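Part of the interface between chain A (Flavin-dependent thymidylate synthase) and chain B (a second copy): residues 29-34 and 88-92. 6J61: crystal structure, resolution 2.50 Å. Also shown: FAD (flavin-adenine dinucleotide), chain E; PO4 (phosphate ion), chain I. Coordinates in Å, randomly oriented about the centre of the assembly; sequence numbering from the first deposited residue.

Chain A, residues 29-34: QAARVS
Chain B, residues 88-92: VNEIS

The end of a helix in chain A packs against the end of a strand in chain B, and packing alone joins them: no hydrogen bond crosses between the two stretches. Together they bury 204 Å². Two pairings set the register, with CA of A:Ala30 6.7 Å from CA of B:Asn89 and CA of A:Val33 6.9 Å from CA of B:Ile91.

The backbone of chain A is helical from A:Gln29 (phi/psi -61/-52) through A:Ala30 (-63/-38) and A:Ala31 (-61/-37); A:Arg32 follows at -92/0. A:Val33 then breaks the pattern at 43/57, a positive phi that forms a Schellman motif. Its weak bonds run from A:Ser34 N to A:Gln29 O (3.4 Å) and from A:Val33 N to A:Ala30 O (3.0 Å). A:Ser34 continues extended at -81/153. In chain B, B:Val88 (-142/150), B:Asn89 (-141/112) and B:Glu90 (-108/163) form strand, and B:Ile91 (-68/120) and B:Ser92 (-78/125) leave it.

The apolar contact lies between A:Val33 and B:Ile91. A:Val33, chi1 t, points its CB toward chain B, and this CB meets CD1 of B:Ile91 at 3.8 Å. B:Ile91 leaves its backbone sideways, but chi1 m and chi2 m bring its end nearer. The compact branched valine thus meets the tip of a longer chain. CG2 of A:Val33 also rests 3.8 Å from O of B:Asn89, extending the packing onto the strand backbone.

The polar side chain at the contact is B:Asn89, which is buried and points toward the helix with chi1 t and chi2 -73°. Its OD1 lies 3.4 Å from O of A:Ala30, but both are acceptors and do not bond; OD1 is also 3.9 Å from CG2 of A:Val33. CB of A:Ala30 points sideways and that of A:Ala31 away, and it is their carbonyls that B:Asn89 OD1 approaches, with O of A:Ala31 at 4.0 Å.

The CA-to-CB bond of B:Glu90 points away from the helix (chi1 t, chi2 t, chi3 51°), while its backbone reads the flavin. Its N donates to FAD O2 and FAD N3 donates to its O, both at 2.9 Å and nearly straight, as suits a flavin-dependent enzyme. B:Ser92, chi1 t, donates from OG to phosphate O1 at 2.9 Å. The rule is economical: side chains of B:Asn89 and B:Ile91 meet the helix end, and the intervening B:Glu90 offers its backbone to the cofactor.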

ATOM      1  N   GLN A  29       0.179 -12.214  20.835  1.00 37.73           N
ATOM      2  CA  GLN A  29       1.625 -12.393  20.860  1.00 38.79           C
ATOM      3  C   GLN A  29       2.338 -11.161  20.278  1.00 40.07           C
ATOM      4  O   GLN A  29       3.249 -10.598  20.904  1.00 39.66           O
ATOM      5  CB  GLN A  29       1.997 -13.646  20.057  1.00 39.34           C
ATOM      6  CG  GLN A  29       3.474 -13.751  19.697  1.00 37.31           C
ATOM      7  CD  GLN A  29       3.764 -14.923  18.781  1.00 39.06           C
ATOM      8  OE1 GLN A  29       3.166 -15.065  17.715  1.00 36.93           O
ATOM      9  NE2 GLN A  29       4.692 -15.771  19.196  1.00 41.67           N
ATOM     10  N   ALA A  30       1.933 -10.754  19.075  1.00 39.53           N
ATOM     11  CA  ALA A  30       2.525  -9.584  18.420  1.00 39.14           C
ATOM     12  C   ALA A  30       2.264  -8.323  19.248  1.00 39.28           C
ATOM     13  O   ALA A  30       3.116  -7.443  19.341  1.00 39.50           O
ATOM     14  CB  ALA A  30       1.946  -9.418  17.020  1.00 38.89           C
ATOM     15  N   ALA A  31       1.080  -8.236  19.847  1.00 39.15           N
ATOM     16  CA  ALA A  31       0.741  -7.083  20.662  1.00 39.02           C
ATOM     17  C   ALA A  31       1.710  -6.983  21.829  1.00 39.34           C
ATOM     18  O   ALA A  31       2.113  -5.887  22.224  1.00 40.31           O
ATOM     19  CB  ALA A  31      -0.691  -7.200  21.170  1.00 38.91           C
ATOM     20  N   ARG A  32       2.104  -8.126  22.375  1.00 39.43           N
ATOM     21  CA  ARG A  32       3.028  -8.113  23.505  1.00 40.96           C
ATOM     22  C   ARG A  32       4.494  -8.195  23.069  1.00 42.55           C
ATOM     23  O   ARG A  32       5.394  -8.173  23.904  1.00 43.01           O
ATOM     24  CB  ARG A  32       2.684  -9.254  24.477  1.00 39.79           C
ATOM     25  CG  ARG A  32       1.250  -9.178  25.029  1.00 38.26           C
ATOM     26  CD  ARG A  32       0.942 -10.271  26.049  1.00 36.39           C
ATOM     27  NE  ARG A  32      -0.423 -10.172  26.567  1.00 34.71           N
ATOM     28  CZ  ARG A  32      -1.300 -11.175  26.554  1.00 35.22           C
ATOM     29  NH1 ARG A  32      -0.954 -12.353  26.057  1.00 37.18           N
ATOM     30  NH2 ARG A  32      -2.533 -10.998  26.998  1.00 30.97           N
ATOM     31  N   VAL A  33       4.729  -8.267  21.759  1.00 44.01           N
ATOM     32  CA  VAL A  33       6.090  -8.354  21.218  1.00 45.88           C
ATOM     33  C   VAL A  33       6.875  -9.333  22.083  1.00 47.39           C
ATOM     34  O   VAL A  33       7.917  -9.004  22.634  1.00 47.30           O
ATOM     35  CB  VAL A  33       6.789  -6.987  21.251  1.00 45.48           C
ATOM     36  CG1 VAL A  33       8.045  -7.016  20.381  1.00 45.94           C
ATOM     37  CG2 VAL A  33       5.837  -5.912  20.782  1.00 45.88           C
ATOM     38  N   SER A  34       6.352 -10.546  22.183  1.00 50.21           N
ATOM     39  CA  SER A  34       6.931 -11.589  23.013  1.00 51.89           C
ATOM     40  C   SER A  34       8.100 -12.360  22.424  1.00 52.48           C
ATOM     41  O   SER A  34       8.226 -12.496  21.203  1.00 52.43           O
ATOM     42  CB  SER A  34       5.831 -12.581  23.408  1.00 51.91           C
ATOM     43  OG  SER A  34       6.333 -13.576  24.279  1.00 54.66           O
TER
ATOM     44  N   VAL B  88       4.162  -3.835  11.143  1.00 36.87           N
ATOM     45  CA  VAL B  88       5.043  -3.843  12.293  1.00 36.56           C
ATOM     46  C   VAL B  88       4.337  -3.394  13.559  1.00 37.99           C
ATOM     47  O   VAL B  88       3.387  -2.615  13.520  1.00 36.76           O
ATOM     48  CB  VAL B  88       6.305  -2.958  12.046  1.00 38.40           C
ATOM     49  CG1 VAL B  88       6.075  -2.023  10.879  1.00 39.79           C
ATOM     50  CG2 VAL B  88       6.656  -2.153  13.292  1.00 37.82           C
ATOM     51  N   ASN B  89       4.795  -3.927  14.684  1.00 40.33           N
ATOM     52  CA  ASN B  89       4.247  -3.575  15.983  1.00 42.72           C
ATOM     53  C   ASN B  89       5.427  -3.498  16.916  1.00 43.56           C
ATOM     54  O   ASN B  89       6.053  -4.505  17.225  1.00 44.39           O
ATOM     55  CB  ASN B  89       3.259  -4.626  16.483  1.00 45.47           C
ATOM     56  CG  ASN B  89       2.483  -4.149  17.704  1.00 48.75           C
ATOM     57  OD1 ASN B  89       3.018  -4.059  18.809  1.00 51.84           O
ATOM     58  ND2 ASN B  89       1.221  -3.820  17.498  1.00 50.63           N
ATOM     59  N   GLU B  90       5.725  -2.293  17.369  1.00 46.06           N
ATOM     60  CA  GLU B  90       6.864  -2.067  18.232  1.00 47.93           C
ATOM     61  C   GLU B  90       6.475  -1.754  19.665  1.00 48.66           C
ATOM     62  O   GLU B  90       5.330  -1.436  19.957  1.00 47.91           O
ATOM     63  CB  GLU B  90       7.708  -0.924  17.633  1.00 49.28           C
ATOM     64  CG  GLU B  90       8.837  -0.386  18.515  1.00 52.87           C
ATOM     65  CD  GLU B  90       9.754   0.597  17.783  1.00 55.26           C
ATOM     66  OE1 GLU B  90       9.249   1.557  17.161  1.00 55.77           O
ATOM     67  OE2 GLU B  90      10.988   0.410  17.836  1.00 55.86           O
ATOM     68  N   ILE B  91       7.450  -1.879  20.557  1.00 51.20           N
ATOM     69  CA  ILE B  91       7.269  -1.566  21.966  1.00 53.15           C
ATOM     70  C   ILE B  91       7.076  -0.048  22.031  1.00 54.04           C
ATOM     71  O   ILE B  91       7.958   0.708  21.623  1.00 54.02           O
ATOM     72  CB  ILE B  91       8.541  -1.923  22.776  1.00 53.63           C
ATOM     73  CG1 ILE B  91       8.730  -3.439  22.837  1.00 54.80           C
ATOM     74  CG2 ILE B  91       8.450  -1.322  24.175  1.00 55.17           C
ATOM     75  CD1 ILE B  91       7.678  -4.161  23.662  1.00 54.86           C
ATOM     76  N   SER B  92       5.937   0.405  22.536  1.00 54.83           N
ATOM     77  CA  SER B  92       5.694   1.841  22.628  1.00 55.30           C
ATOM     78  C   SER B  92       6.427   2.494  23.795  1.00 56.34           C
ATOM     79  O   SER B  92       6.281   2.083  24.951  1.00 55.18           O
ATOM     80  CB  SER B  92       4.193   2.130  22.759  1.00 55.66           C
ATOM     81  OG  SER B  92       3.957   3.508  23.023  1.00 54.29           O
TER
HETATM   82  PA  FAD E 301      -1.766   3.601   7.452  1.00 56.57           P
HETATM   83  O1A FAD E 301      -0.395   3.133   7.776  1.00 55.94           O
HETATM   84  O2A FAD E 301      -1.671   4.990   6.623  1.00 56.07           O
HETATM   85  O5B FAD E 301      -2.479   2.484   6.559  1.00 58.54           O
HETATM   86  C5B FAD E 301      -3.855   2.823   6.400  1.00 60.87           C
HETATM   87  C4B FAD E 301      -4.597   1.572   5.931  1.00 62.55           C
HETATM   88  O4B FAD E 301      -4.052   1.124   4.663  1.00 63.44           O
HETATM   89  C3B FAD E 301      -4.418   0.432   6.917  1.00 62.09           C
HETATM   90  O3B FAD E 301      -5.424   0.416   7.927  1.00 59.99           O
HETATM   91  C2B FAD E 301      -4.441  -0.799   6.026  1.00 63.90           C
HETATM   92  O2B FAD E 301      -5.793  -1.218   5.815  1.00 64.86           O
HETATM   93  C1B FAD E 301      -3.754  -0.306   4.723  1.00 65.88           C
HETATM   94  N9A FAD E 301      -2.278  -0.536   4.705  1.00 68.81           N
HETATM   95  C8A FAD E 301      -1.297   0.425   4.624  1.00 69.13           C
HETATM   96  N7A FAD E 301      -0.117  -0.116   4.622  1.00 70.11           N
HETATM   97  C5A FAD E 301      -0.241  -1.456   4.698  1.00 72.42           C
HETATM   98  C6A FAD E 301       0.671  -2.547   4.729  1.00 74.06           C
HETATM   99  N6A FAD E 301       2.036  -2.312   4.677  1.00 74.31           N
HETATM  100  N1A FAD E 301       0.179  -3.816   4.812  1.00 75.13           N
HETATM  101  C2A FAD E 301      -1.143  -4.056   4.864  1.00 74.41           C
HETATM  102  N3A FAD E 301      -2.034  -3.055   4.836  1.00 73.38           N
HETATM  103  C4A FAD E 301      -1.633  -1.756   4.754  1.00 71.83           C
HETATM  104  N1  FAD E 301       1.917   0.855  16.890  1.00 65.27           N
HETATM  105  C2  FAD E 301       2.953   0.170  17.391  1.00 65.80           C
HETATM  106  O2  FAD E 301       3.871  -0.135  16.635  1.00 63.34           O
HETATM  107  N3  FAD E 301       3.033  -0.200  18.698  1.00 66.61           N
HETATM  108  C4  FAD E 301       2.041   0.102  19.607  1.00 65.40           C
HETATM  109  O4  FAD E 301       2.130  -0.239  20.774  1.00 64.95           O
HETATM  110  C4X FAD E 301       0.856   0.860  19.103  1.00 65.32           C
HETATM  111  N5  FAD E 301      -0.170   1.206  19.876  1.00 65.27           N
HETATM  112  C5X FAD E 301      -1.239   1.897  19.392  1.00 65.77           C
HETATM  113  C6  FAD E 301      -2.324   2.245  20.268  1.00 67.40           C
HETATM  114  C7  FAD E 301      -3.423   2.951  19.787  1.00 66.49           C
HETATM  115  C7M FAD E 301      -4.539   3.294  20.751  1.00 65.37           C
HETATM  116  C8  FAD E 301      -3.489   3.346  18.408  1.00 65.80           C
HETATM  117  C8M FAD E 301      -4.679   4.116  17.872  1.00 65.51           C
HETATM  118  C9  FAD E 301      -2.440   3.021  17.526  1.00 65.16           C
HETATM  119  C9A FAD E 301      -1.296   2.291  17.993  1.00 65.17           C
HETATM  120  N10 FAD E 301      -0.210   1.938  17.126  1.00 65.50           N
HETATM  121  C10 FAD E 301       0.867   1.226  17.648  1.00 65.28           C
HETATM  122  C1' FAD E 301      -0.185   2.309  15.700  1.00 62.99           C
HETATM  123  C2' FAD E 301      -0.989   1.351  14.806  1.00 62.11           C
HETATM  124  O2' FAD E 301      -0.652  -0.007  15.096  1.00 61.16           O
HETATM  125  C3' FAD E 301      -0.712   1.684  13.315  1.00 61.34           C
HETATM  126  O3' FAD E 301       0.654   1.401  12.975  1.00 61.00           O
HETATM  127  C4' FAD E 301      -1.013   3.176  13.004  1.00 60.03           C
HETATM  128  O4' FAD E 301      -2.152   3.633  13.758  1.00 59.63           O
HETATM  129  C5' FAD E 301      -1.306   3.340  11.520  1.00 59.59           C
HETATM  130  O5' FAD E 301      -2.662   2.955  11.293  1.00 57.78           O
HETATM  131  P   FAD E 301      -2.835   2.546   9.761  1.00 55.43           P
HETATM  132  O1P FAD E 301      -1.870   1.464   9.422  1.00 58.55           O
HETATM  133  O2P FAD E 301      -4.338   2.028   9.563  1.00 59.23           O
HETATM  134  O3P FAD E 301      -2.616   3.888   8.830  1.00 57.58           O
HETATM  135  P   PO4 I 303       6.016   5.815  20.390  1.00 66.03           P
HETATM  136  O1  PO4 I 303       4.686   5.274  20.782  1.00 62.77           O
HETATM  137  O2  PO4 I 303       6.303   5.450  18.976  1.00 66.00           O
HETATM  138  O3  PO4 I 303       7.072   5.243  21.273  1.00 64.74           O
HETATM  139  O4  PO4 I 303       6.006   7.296  20.526  1.00 65.69           O